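PDB 6ZHK: adenosylmethionine-8-amino-7-oxononanoate aminotransferase, which probably transfers the amino group of S-adenosyl-L-methionine to 8-amino-7-oxononanoate, a pyridoxal-phosphate-dependent step of biotin biosynthesis. Local coordinates for residues A225-G235 against C258-E269; K293-K301 against L310-E318. All coordinates share one frame; numbering follows the deposited sequence.

Contact 1: residues A225-G235 against C258-E269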
loop_
_atom_site.group_PDB
_atom_site.type_symbol
_atom_site.label_atom_id
_atom_site.label_comp_id
_atom_site.label_asym_id
_atom_site.label_seq_id
_atom_site.Cartn_x
_atom_site.Cartn_y
_atom_site.Cartn_z
ATOM N N ALA A 225 13.707 27.627 1.464
ATOM C CA ALA A 225 14.258 26.877 0.351
ATOM C C ALA A 225 15.432 25.956 0.730
ATOM O O ALA A 225 15.422 24.781 0.343
ATOM C CB ALA A 225 14.622 27.844 -0.776
ATOM N N GLU A 226 16.424 26.482 1.485
ATOM C CA GLU A 226 17.657 25.722 1.653
ATOM C C GLU A 226 17.460 24.702 2.782
ATOM O O GLU A 226 18.355 23.923 3.047
ATOM C CB GLU A 226 18.862 26.640 1.933
ATOM C CG GLU A 226 19.198 27.499 0.696
ATOM C CD GLU A 226 20.402 28.438 0.755
ATOM O OE1 GLU A 226 21.424 28.083 1.344
ATOM O OE2 GLU A 226 20.311 29.549 0.209
ATOM N N GLU A 227 16.301 24.702 3.429
ATOM C CA GLU A 227 16.060 23.717 4.485
ATOM C C GLU A 227 14.955 22.740 4.113
ATOM O O GLU A 227 14.503 21.945 4.959
ATOM C CB GLU A 227 15.750 24.363 5.839
ATOM C CG GLU A 227 14.394 25.016 5.969
ATOM C CD GLU A 227 14.252 25.935 7.194
ATOM O OE1 GLU A 227 13.959 25.413 8.281
ATOM O OE2 GLU A 227 14.416 27.190 7.063
ATOM N N VAL A 228 14.532 22.752 2.850
ATOM C CA VAL A 228 13.310 22.022 2.474
ATOM C C VAL A 228 13.651 21.042 1.346
ATOM O O VAL A 228 14.413 21.415 0.450
ATOM C CB VAL A 228 12.249 23.081 2.076
ATOM C CG1 VAL A 228 11.295 22.642 0.978
ATOM C CG2 VAL A 228 11.494 23.580 3.312
ATOM N N PHE A 229 13.161 19.785 1.422
ATOM C CA PHE A 229 13.390 18.808 0.350
ATOM C C PHE A 229 12.249 18.699 -0.662
ATOM O O PHE A 229 12.449 18.119 -1.746
ATOM C CB PHE A 229 13.790 17.437 0.901
ATOM C CG PHE A 229 12.712 16.803 1.737
ATOM C CD1 PHE A 229 11.692 16.092 1.103
ATOM C CD2 PHE A 229 12.653 16.988 3.114
ATOM C CE1 PHE A 229 10.674 15.496 1.856
ATOM C CE2 PHE A 229 11.663 16.351 3.865
ATOM C CZ PHE A 229 10.670 15.603 3.244
ATOM N N CYS A 230 11.088 19.273 -0.332
ATOM C CA CYS A 230 10.049 19.371 -1.356
ATOM C C CYS A 230 8.950 20.360 -0.962
ATOM O O CYS A 230 8.894 20.808 0.180
ATOM C CB CYS A 230 9.417 17.997 -1.568
ATOM S SG CYS A 230 8.340 17.501 -0.183
ATOM N N VAL A 231 8.168 20.782 -1.978
ATOM C CA VAL A 231 6.849 21.381 -1.867
ATOM C C VAL A 231 5.907 20.344 -2.483
ATOM O O VAL A 231 6.254 19.758 -3.490
ATOM C CB VAL A 231 6.765 22.717 -2.628
ATOM C CG1 VAL A 231 5.283 23.104 -2.799
ATOM C CG2 VAL A 231 7.585 23.811 -1.916
ATOM N N ILE A 232 4.819 19.990 -1.815
ATOM C CA ILE A 232 3.885 18.998 -2.331
ATOM C C ILE A 232 2.490 19.602 -2.248
ATOM O O ILE A 232 2.170 20.273 -1.239
ATOM C CB ILE A 232 3.999 17.644 -1.610
ATOM C CG1 ILE A 232 2.950 16.676 -2.203
ATOM C CG2 ILE A 232 3.795 17.833 -0.128
ATOM C CD1 ILE A 232 3.054 15.231 -1.651
ATOM N N LEU A 233 1.731 19.457 -3.348
ATOM C CA LEU A 233 0.356 19.940 -3.459
ATOM C C LEU A 233 -0.449 18.883 -4.183
ATOM O O LEU A 233 0.116 18.104 -4.966
ATOM C CB LEU A 233 0.349 21.223 -4.354
ATOM C CG LEU A 233 1.076 22.428 -3.744
ATOM C CD1 LEU A 233 1.028 23.636 -4.699
ATOM C CD2 LEU A 233 0.415 22.786 -2.436
ATOM N N GLU A 234 -1.779 18.941 -4.030
ATOM C CA GLU A 234 -2.691 18.138 -4.860
ATOM C C GLU A 234 -2.833 18.740 -6.272
ATOM O O GLU A 234 -2.519 19.901 -6.481
ATOM C CB GLU A 234 -4.054 18.087 -4.151
ATOM C CG GLU A 234 -4.018 17.195 -2.890
ATOM C CD GLU A 234 -5.277 17.265 -2.033
ATOM O OE1 GLU A 234 -6.265 16.681 -2.448
ATOM O OE2 GLU A 234 -5.296 18.025 -1.024
ATOM N N GLY A 235 -3.405 17.982 -7.224
ATOM C CA GLY A 235 -3.430 18.366 -8.640
ATOM C C GLY A 235 -4.593 19.315 -8.971
ATOM O O GLY A 235 -5.450 19.032 -9.804
ATOM N N CYS A 258 9.377 27.026 -7.116
ATOM C CA CYS A 258 10.232 25.862 -6.861
ATOM C C CYS A 258 11.424 25.813 -7.822
ATOM O O CYS A 258 12.570 25.570 -7.436
ATOM C CB CYS A 258 9.435 24.573 -6.954
ATOM S SG CYS A 258 8.230 24.424 -5.615
ATOM N N LYS A 259 11.184 26.105 -9.102
ATOM C CA LYS A 259 12.265 26.131 -10.079
ATOM C C LYS A 259 13.293 27.204 -9.720
ATOM O O LYS A 259 14.500 26.908 -9.729
ATOM C CB LYS A 259 11.696 26.325 -11.494
ATOM C CG LYS A 259 12.656 26.063 -12.655
ATOM C CD LYS A 259 11.997 26.238 -14.029
ATOM C CE LYS A 259 12.952 26.092 -15.207
ATOM N NZ LYS A 259 13.556 24.734 -15.248
ATOM N N GLU A 260 12.820 28.407 -9.373
ATOM C CA GLU A 260 13.715 29.538 -9.146
ATOM C C GLU A 260 14.493 29.369 -7.848
ATOM O O GLU A 260 15.558 29.970 -7.715
ATOM C CB GLU A 260 12.971 30.875 -9.149
ATOM C CG GLU A 260 12.611 31.266 -10.566
ATOM C CD GLU A 260 11.808 32.540 -10.713
ATOM O OE1 GLU A 260 11.367 33.076 -9.670
ATOM O OE2 GLU A 260 11.622 32.984 -11.886
ATOM N N ASN A 261 14.003 28.511 -6.938
ATOM C CA ASN A 261 14.623 28.390 -5.627
ATOM C C ASN A 261 15.188 26.999 -5.386
ATOM O O ASN A 261 15.547 26.697 -4.244
ATOM C CB ASN A 261 13.652 28.739 -4.482
ATOM C CG ASN A 261 13.228 30.196 -4.429
ATOM O OD1 ASN A 261 12.174 30.615 -4.954
ATOM N ND2 ASN A 261 14.006 30.988 -3.724
ATOM N N ASP A 262 15.320 26.175 -6.436
ATOM C CA ASP A 262 16.030 24.919 -6.333
ATOM C C ASP A 262 15.344 24.007 -5.329
ATOM O O ASP A 262 16.036 23.371 -4.545
ATOM C CB ASP A 262 17.511 25.105 -5.946
ATOM C CG ASP A 262 18.341 23.825 -6.035
ATOM O OD1 ASP A 262 18.086 22.976 -6.943
ATOM O OD2 ASP A 262 19.223 23.662 -5.150
ATOM N N VAL A 263 14.003 23.962 -5.358
ATOM C CA VAL A 263 13.260 23.006 -4.543
ATOM C C VAL A 263 12.487 22.015 -5.435
ATOM O O VAL A 263 11.852 22.415 -6.384
ATOM C CB VAL A 263 12.308 23.717 -3.565
ATOM C CG1 VAL A 263 11.424 22.727 -2.750
ATOM C CG2 VAL A 263 13.044 24.729 -2.679
ATOM N N ILE A 264 12.474 20.716 -5.094
ATOM C CA ILE A 264 11.650 19.703 -5.784
ATOM C C ILE A 264 10.160 19.997 -5.556
ATOM O O ILE A 264 9.712 20.286 -4.430
ATOM C CB ILE A 264 12.005 18.270 -5.309
ATOM C CG1 ILE A 264 13.239 17.746 -6.050
ATOM C CG2 ILE A 264 10.826 17.318 -5.556
ATOM C CD1 ILE A 264 13.813 16.483 -5.387
ATOM N N PHE A 265 9.382 19.899 -6.660
ATOM C CA PHE A 265 7.943 20.088 -6.564
ATOM C C PHE A 265 7.277 18.747 -6.856
ATOM O O PHE A 265 7.507 18.153 -7.919
ATOM C CB PHE A 265 7.449 21.155 -7.565
ATOM C CG PHE A 265 5.950 21.397 -7.539
ATOM C CD1 PHE A 265 5.232 21.346 -6.343
ATOM C CD2 PHE A 265 5.247 21.688 -8.700
ATOM C CE1 PHE A 265 3.861 21.571 -6.311
ATOM C CE2 PHE A 265 3.861 21.895 -8.681
ATOM C CZ PHE A 265 3.178 21.845 -7.483
ATOM N N ILE A 266 6.487 18.234 -5.871
ATOM C CA ILE A 266 5.778 16.988 -6.021
ATOM C C ILE A 266 4.321 17.302 -6.253
ATOM O O ILE A 266 3.741 18.012 -5.452
ATOM C CB ILE A 266 5.934 16.167 -4.717
ATOM C CG1 ILE A 266 7.427 15.959 -4.418
ATOM C CG2 ILE A 266 5.120 14.884 -4.887
ATOM C CD1 ILE A 266 7.624 15.032 -3.151
ATOM N N LEU A 267 3.727 16.771 -7.325
ATOM C CA LEU A 267 2.294 16.988 -7.520
ATOM C C LEU A 267 1.603 15.648 -7.314
ATOM O O LEU A 267 1.920 14.638 -7.957
ATOM C CB LEU A 267 2.016 17.533 -8.917
ATOM C CG LEU A 267 0.630 18.135 -9.153
ATOM C CD1 LEU A 267 0.507 19.429 -8.361
ATOM C CD2 LEU A 267 0.409 18.402 -10.669
ATOM N N ASP A 268 0.629 15.658 -6.372
ATOM C CA ASP A 268 -0.118 14.456 -6.089
ATOM C C ASP A 268 -1.391 14.441 -6.953
ATOM O O ASP A 268 -2.362 15.105 -6.615
ATOM C CB ASP A 268 -0.448 14.410 -4.591
ATOM C CG ASP A 268 -1.358 13.248 -4.229
ATOM O OD1 ASP A 268 -1.789 12.528 -5.158
ATOM O OD2 ASP A 268 -1.550 13.044 -3.002
ATOM N N GLU A 269 -1.377 13.674 -8.050
ATOM C CA GLU A 269 -2.566 13.552 -8.907
ATOM C C GLU A 269 -3.235 12.194 -8.672
ATOM O O GLU A 269 -3.824 11.606 -9.560
ATOM C CB GLU A 269 -2.162 13.791 -10.359
ATOM C CG GLU A 269 -1.812 15.259 -10.630
ATOM C CD GLU A 269 -2.277 15.735 -12.003
ATOM O OE1 GLU A 269 -3.500 15.534 -12.336
ATOM O OE2 GLU A 269 -1.420 16.270 -12.769
#
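Val231 and Leu233 carry the backbone pairing with 264-268, each using both its N-H and its carbonyl. Val231 N donates to Ile264 O at 2.9 Å, and Val231 O accepts an almost straight bond from Ile266 N (2.8 Å, 177°). Two residues on, Leu233 N reaches Ile266 O at 3.2 Å while Leu233 O takes the N-H of Asp268. On the face of Val231 and Leu233, the Phe265 ring has CG anti to the backbone N (chi1 179°), which lays its CD1-CE1 side along the neighbouring strand: the ring turns its edge to Val231 O, 3.4 Å from Phe265 CD1, and CE1 meets Leu233 CD1 at 3.9 Å. On the reverse face, Ile266 packs its CG2 on Ile232 and its CD1 on Cys230. The two parallel strands are neighbours in the central sheet of the fold-type I aminotransferase domain, joined by a beta-alpha-beta crossover through helix 250-261. The last turn of that helix packs on strand 228-234, Cys258 SG lying 3.7 Å from Val231 CB. A Schellman motif at Asp262 ends the helix, and Val263 CG1 then fits against Val228 CG1 at 3.7 Å. Further out, helix 211-224 packs on Val231 and Cys258, and helix 122-140 covers Ile266. At the far end Asp268, a predicted pyridoxal phosphate ligand, is positioned by His156 ND1 on OD2 and by Val270 N on OD1.

Contact 2: residues K293-K301 against L310-E318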
loop_
_atom_site.group_PDB
_atom_site.type_symbol
_atom_site.label_atom_id
_atom_site.label_comp_id
_atom_site.label_asym_id
_atom_site.label_seq_id
_atom_site.Cartn_x
_atom_site.Cartn_y
_atom_site.Cartn_z
ATOM N N LYS A 293 7.793 21.209 -14.619
ATOM C CA LYS A 293 7.321 20.875 -13.278
ATOM C C LYS A 293 5.992 20.172 -13.417
ATOM O O LYS A 293 5.248 20.404 -14.381
ATOM C CB LYS A 293 7.150 22.150 -12.464
ATOM C CG LYS A 293 8.470 22.842 -12.172
ATOM C CD LYS A 293 9.197 22.118 -11.047
ATOM C CE LYS A 293 10.559 22.698 -10.748
ATOM N NZ LYS A 293 11.586 21.991 -11.562
ATOM N N PRO A 294 5.606 19.280 -12.485
ATOM C CA PRO A 294 6.382 18.957 -11.294
ATOM C C PRO A 294 7.572 18.059 -11.591
ATOM O O PRO A 294 7.586 17.361 -12.590
ATOM C CB PRO A 294 5.380 18.107 -10.498
ATOM C CG PRO A 294 4.596 17.347 -11.574
ATOM C CD PRO A 294 4.412 18.467 -12.624
ATOM N N ASP A 295 8.495 17.977 -10.619
ATOM C CA ASP A 295 9.626 17.077 -10.693
ATOM C C ASP A 295 9.204 15.652 -10.424
ATOM O O ASP A 295 9.789 14.713 -10.969
ATOM C CB ASP A 295 10.669 17.456 -9.631
ATOM C CG ASP A 295 11.151 18.861 -9.893
ATOM O OD1 ASP A 295 11.932 19.003 -10.873
ATOM O OD2 ASP A 295 10.680 19.785 -9.190
ATOM N N ILE A 296 8.168 15.504 -9.624
ATOM C CA ILE A 296 7.675 14.172 -9.304
ATOM C C ILE A 296 6.150 14.257 -9.330
ATOM O O ILE A 296 5.590 15.183 -8.800
ATOM C CB ILE A 296 8.140 13.708 -7.908
ATOM C CG1 ILE A 296 9.654 13.815 -7.712
ATOM C CG2 ILE A 296 7.618 12.316 -7.594
ATOM C CD1 ILE A 296 10.114 13.165 -6.379
ATOM N N LEU A 297 5.509 13.290 -9.973
ATOM C CA LEU A 297 4.066 13.171 -10.179
ATOM C C LEU A 297 3.629 11.858 -9.519
ATOM O O LEU A 297 4.155 10.817 -9.888
ATOM C CB LEU A 297 3.783 13.111 -11.688
ATOM C CG LEU A 297 2.297 12.833 -12.062
ATOM C CD1 LEU A 297 1.434 13.994 -11.539
ATOM C CD2 LEU A 297 2.146 12.636 -13.572
ATOM N N CYS A 298 2.595 11.909 -8.644
ATOM C CA CYS A 298 2.060 10.711 -8.016
ATOM C C CYS A 298 0.698 10.386 -8.641
ATOM O O CYS A 298 -0.110 11.277 -8.800
ATOM C CB CYS A 298 1.862 10.916 -6.527
ATOM S SG CYS A 298 3.465 11.310 -5.760
ATOM N N LEU A 299 0.474 9.115 -9.018
ATOM C CA LEU A 299 -0.771 8.639 -9.639
ATOM C C LEU A 299 -1.304 7.426 -8.876
ATOM O O LEU A 299 -0.576 6.728 -8.191
ATOM C CB LEU A 299 -0.470 8.203 -11.064
ATOM C CG LEU A 299 0.156 9.280 -11.960
ATOM C CD1 LEU A 299 0.488 8.725 -13.337
ATOM C CD2 LEU A 299 -0.814 10.451 -12.076
ATOM N N GLY A 300 -2.613 7.187 -8.998
ATOM C CA GLY A 300 -3.228 6.069 -8.304
ATOM C C GLY A 300 -4.712 6.036 -8.715
ATOM O O GLY A 300 -5.089 6.591 -9.751
ATOM N N LYS A 301 -5.552 5.443 -7.864
ATOM C CA LYS A 301 -7.005 5.393 -8.002
ATOM C C LYS A 301 -7.403 5.004 -9.413
ATOM O O LYS A 301 -7.418 3.823 -9.680
ATOM C CB LYS A 301 -7.703 6.697 -7.587
ATOM C CG LYS A 301 -7.766 6.948 -6.099
ATOM C CD LYS A 301 -8.348 8.333 -5.731
ATOM C CE LYS A 301 -8.181 8.700 -4.274
ATOM N NZ LYS A 301 -9.032 7.847 -3.436
ATOM N N LEU A 310 -3.386 -0.020 -8.048
ATOM C CA LEU A 310 -2.062 0.322 -8.558
ATOM C C LEU A 310 -1.758 1.801 -8.336
ATOM O O LEU A 310 -2.639 2.644 -8.470
ATOM C CB LEU A 310 -1.974 -0.023 -10.048
ATOM C CG LEU A 310 -0.578 0.138 -10.662
ATOM C CD1 LEU A 310 0.403 -0.830 -9.984
ATOM C CD2 LEU A 310 -0.658 -0.167 -12.159
ATOM N N ALA A 311 -0.506 2.098 -7.983
ATOM C CA ALA A 311 -0.095 3.485 -7.982
ATOM C C ALA A 311 1.273 3.609 -8.654
ATOM O O ALA A 311 1.945 2.610 -8.922
ATOM C CB ALA A 311 -0.140 4.023 -6.594
ATOM N N ALA A 312 1.636 4.845 -9.026
ATOM C CA ALA A 312 2.952 5.087 -9.626
ATOM C C ALA A 312 3.501 6.443 -9.195
ATOM O O ALA A 312 2.741 7.411 -8.986
ATOM C CB ALA A 312 2.782 5.079 -11.142
ATOM N N THR A 313 4.829 6.514 -9.048
ATOM C CA THR A 313 5.475 7.796 -8.822
ATOM C C THR A 313 6.396 8.032 -10.019
ATOM O O THR A 313 7.296 7.254 -10.277
ATOM C CB THR A 313 6.323 7.705 -7.532
ATOM O OG1 THR A 313 5.461 7.256 -6.471
ATOM C CG2 THR A 313 6.971 9.028 -7.187
ATOM N N LEU A 314 6.130 9.081 -10.783
ATOM C CA LEU A 314 6.947 9.349 -11.946
ATOM C C LEU A 314 7.913 10.509 -11.631
ATOM O O LEU A 314 7.518 11.481 -10.991
ATOM C CB LEU A 314 5.991 9.771 -13.085
ATOM C CG LEU A 314 5.526 8.609 -13.939
ATOM C CD1 LEU A 314 4.576 7.663 -13.183
ATOM C CD2 LEU A 314 5.052 9.053 -15.322
ATOM N N THR A 315 9.153 10.436 -12.143
ATOM C CA THR A 315 10.162 11.461 -11.878
ATOM C C THR A 315 10.922 11.801 -13.179
ATOM O O THR A 315 10.764 11.128 -14.222
ATOM C CB THR A 315 11.196 11.027 -10.816
ATOM O OG1 THR A 315 12.092 10.115 -11.446
ATOM C CG2 THR A 315 10.605 10.237 -9.667
ATOM N N THR A 316 11.713 12.864 -13.072
ATOM C CA THR A 316 12.640 13.360 -14.073
ATOM C C THR A 316 13.870 12.472 -14.059
ATOM O O THR A 316 14.081 11.745 -13.091
ATOM C CB THR A 316 13.048 14.801 -13.765
ATOM O OG1 THR A 316 13.698 14.753 -12.484
ATOM C CG2 THR A 316 11.846 15.722 -13.763
ATOM N N ASP A 317 14.635 12.487 -15.156
ATOM C CA ASP A 317 15.890 11.753 -15.127
ATOM C C ASP A 317 16.854 12.386 -14.115
ATOM O O ASP A 317 17.741 11.689 -13.592
ATOM C CB ASP A 317 16.572 11.736 -16.501
ATOM C CG ASP A 317 15.932 10.751 -17.477
ATOM O OD1 ASP A 317 15.108 9.912 -17.059
ATOM O OD2 ASP A 317 16.317 10.830 -18.648
ATOM N N GLU A 318 16.694 13.701 -13.893
ATOM C CA GLU A 318 17.594 14.401 -12.979
ATOM C C GLU A 318 17.519 13.740 -11.593
ATOM O O GLU A 318 18.523 13.436 -10.966
ATOM C CB GLU A 318 17.269 15.898 -12.941
ATOM C CG GLU A 318 17.916 16.675 -11.783
ATOM C CD GLU A 318 19.437 16.796 -11.618
ATOM O OE1 GLU A 318 20.165 16.577 -12.641
ATOM O OE2 GLU A 318 19.932 17.102 -10.447
HETATM O O HOH W 1 14.012 17.211 -11.537
HETATM O O HOH W 2 -5.153 2.365 -9.487
#
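The beta hairpin of strands 296-299 and 311-315 runs into Lys301, the predicted cofactor-anchoring lysine, which carries no cofactor here. Two hydrogen-bonded pairs hold it: Leu297 and Leu314 exchange N-H...O bonds of 2.9 Å (Leu297 N to Leu314 O) and 2.8 Å (Leu314 N to Leu297 O), and Leu299 with Ala312 does the same. On the opposite face from the leucines, Ile296 CG2 reaches diagonally to Thr313 CG2, a tight 3.4 Å. Ile296 CG1, beside its own backbone N (chi1 -53°), runs alongside Thr315 and meets its CG2 at 4.2 Å. Thr315 OG1 instead bonds Thr316 O at 3.1 Å; with an alanine here that carbonyl would probably lose its hydroxyl mate and Ile296 its methyl neighbour. Beyond the strands, a water links Asp295 OD1 to Thr316 OG1, and Lys293 NZ forms a salt bridge with the same OD1 at 3.1 Å, while OD2 accepts from Phe265 N. Thr316 N-caps the following helix through Ile319 N. Lys301 NZ bonds Ile62 O of its own chain and Thr338 OG1 of the second subunit. The hairpin lies between strands 265-268 and 115-119, with helix 122-140 packed over Ile296, Cys298 and Thr315.

How the contacts relate
Followed from the N terminus, the chain first closes contact 1, where 225-235 and 258-269 meet after an excursion of 22 residues that includes most of helix 250-261. Contact 2 opens later and closes a much shorter loop of eight residues, between 293-301 and 310-318. The two are in series, neither nested nor crossed. They join side by side in one sheet, since strand 265-268 neighbours strand 296-299: Glu269 N lies 2.8 Å from Cys298 O, probably hydrogen-bonded. Parallel crossover and antiparallel hairpin thus form consecutive parts of the sheet, bringing Asp268, at the end of its strand, and Lys301, just past the end of the neighbouring one, both predicted active-site residues, to the same end of the sheet.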